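PDB 6V04: uncharacterized conserved protein YndB, AHSA1/START domain from Micromonospora chersina, which is of unknown function but, as a START/Bet v1-like protein encoded in the dynemicin biosynthetic locus, probably takes part in making that compound. Local coordinates for residues C225-E230 with R236-S241. Residues are numbered along the deposited sequence; the frame is centred on the assembly and turned at random.
Sequences CQVRTE and RTLSVS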
# COMPACT_ATOMS: atom_id res chain seq x y z
N CYS A 225 -12.21 -10.00 3.52
CA CYS A 225 -11.17 -10.05 2.50
C CYS A 225 -11.80 -10.18 1.13
O CYS A 225 -12.69 -11.01 0.92
CB CYS A 225 -10.22 -11.21 2.75
SG CYS A 225 -8.94 -11.27 1.53
N GLN A 226 -11.31 -9.37 0.20
CA GLN A 226 -11.74 -9.39 -1.19
C GLN A 226 -10.50 -9.48 -2.06
O GLN A 226 -9.60 -8.65 -1.93
CB GLN A 226 -12.55 -8.14 -1.53
CG GLN A 226 -13.81 -7.97 -0.71
CD GLN A 226 -13.88 -6.63 -0.01
OE1 GLN A 226 -13.43 -5.61 -0.54
NE2 GLN A 226 -14.44 -6.62 1.20
N VAL A 227 -10.46 -10.48 -2.93
CA VAL A 227 -9.39 -10.68 -3.90
C VAL A 227 -10.02 -10.65 -5.29
O VAL A 227 -11.06 -11.27 -5.51
CB VAL A 227 -8.67 -12.02 -3.66
CG1 VAL A 227 -7.53 -12.22 -4.66
CG2 VAL A 227 -8.14 -12.09 -2.24
N ARG A 228 -9.40 -9.93 -6.21
CA ARG A 228 -9.95 -9.81 -7.55
C ARG A 228 -8.82 -9.83 -8.56
O ARG A 228 -7.69 -9.48 -8.26
CB ARG A 228 -10.77 -8.52 -7.69
CG ARG A 228 -11.69 -8.26 -6.52
CD ARG A 228 -12.90 -7.41 -6.89
NE ARG A 228 -13.53 -6.83 -5.70
CZ ARG A 228 -14.17 -7.54 -4.77
NH1 ARG A 228 -14.27 -8.86 -4.87
NH2 ARG A 228 -14.71 -6.92 -3.73
N THR A 229 -9.16 -10.23 -9.78
CA THR A 229 -8.25 -10.10 -10.91
C THR A 229 -8.91 -9.25 -11.98
O THR A 229 -10.11 -9.37 -12.24
CB THR A 229 -7.84 -11.46 -11.47
OG1 THR A 229 -9.00 -12.26 -11.70
CG2 THR A 229 -6.92 -12.17 -10.52
N GLU A 230 -8.13 -8.34 -12.56
CA GLU A 230 -8.61 -7.48 -13.63
C GLU A 230 -7.71 -7.69 -14.84
O GLU A 230 -6.48 -7.50 -14.73
CB GLU A 230 -8.59 -6.01 -13.22
CG GLU A 230 -9.00 -5.08 -14.35
CD GLU A 230 -9.40 -3.69 -13.89
OE1 GLU A 230 -9.83 -3.54 -12.73
OE2 GLU A 230 -9.27 -2.75 -14.70
N ARG A 236 -2.49 -9.44 -15.96
CA ARG A 236 -3.65 -9.52 -15.07
C ARG A 236 -3.26 -8.93 -13.73
O ARG A 236 -2.27 -9.36 -13.13
CB ARG A 236 -4.11 -10.97 -14.87
CG ARG A 236 -4.98 -11.50 -16.00
CD ARG A 236 -5.63 -12.81 -15.61
NE ARG A 236 -4.80 -13.96 -15.94
CZ ARG A 236 -4.72 -14.50 -17.15
NH1 ARG A 236 -5.42 -13.99 -18.16
NH2 ARG A 236 -3.93 -15.54 -17.36
N THR A 237 -4.02 -7.96 -13.26
CA THR A 237 -3.72 -7.36 -11.96
C THR A 237 -4.46 -8.14 -10.88
O THR A 237 -5.70 -8.18 -10.87
CB THR A 237 -4.11 -5.89 -11.91
OG1 THR A 237 -3.36 -5.17 -12.90
CG2 THR A 237 -3.80 -5.31 -10.54
N LEU A 238 -3.70 -8.78 -10.00
CA LEU A 238 -4.23 -9.46 -8.83
C LEU A 238 -4.19 -8.49 -7.66
O LEU A 238 -3.12 -8.00 -7.31
CB LEU A 238 -3.39 -10.69 -8.54
CG LEU A 238 -3.68 -11.39 -7.22
CD1 LEU A 238 -5.08 -11.95 -7.22
CD2 LEU A 238 -2.65 -12.49 -6.97
N SER A 239 -5.35 -8.19 -7.09
CA SER A 239 -5.45 -7.23 -6.00
C SER A 239 -6.13 -7.86 -4.80
O SER A 239 -6.99 -8.74 -4.92
CB SER A 239 -6.22 -5.98 -6.43
OG SER A 239 -7.58 -6.25 -6.69
N VAL A 240 -5.73 -7.41 -3.62
CA VAL A 240 -6.32 -7.84 -2.36
C VAL A 240 -6.72 -6.62 -1.56
O VAL A 240 -6.05 -5.59 -1.60
CB VAL A 240 -5.37 -8.74 -1.54
CG1 VAL A 240 -4.08 -8.03 -1.22
CG2 VAL A 240 -6.08 -9.18 -0.25
N SER A 241 -7.84 -6.74 -0.85
CA SER A 241 -8.25 -5.79 0.17
C SER A 241 -8.65 -6.59 1.40
O SER A 241 -9.44 -7.53 1.29
CB SER A 241 -9.44 -4.95 -0.31
OG SER A 241 -9.93 -4.10 0.72
O HOH W 1 -9.59 -6.64 -4.13
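V227 and L238 meet diagonally across two antiparallel strands; the axes of these short segments, taken N to C, make 165° and approach to 4.6 Å. CB of V227 lies 3.9 Å from the carbonyl O of S239, and two methyls branch from it. CG1, anti to the backbone N (chi1 -179°), lies 3.6 Å from CD1 of L238 and 3.5 Å from S239 O; CG2 points the other way along the strand, 4.1 Å from CG2 of V240. The same CD1 of L238 also meets CG2 of T229 at 3.8 Å, so this one methyl sits against both V227 and T229. The two segments form a beta hairpin in the second seven-stranded antiparallel sheet of this START/Bet v1-like chain, and V227, L238 and V240 face W266 and A273 of helix 252-277. The register rests on three hydrogen-bonded pairs, Q226 with S241, R228 with S239 and E230 with T237, each joined by two N-H...O bonds. The straightest is S239 N to R228 O, 2.9 Å with 173° at the hydrogen. On the opposite face, a water donates to O of Q226 (3.0 Å) and hydrogen-bonds OG of S239, while T237 OG1 bonds R234 of the connecting loop.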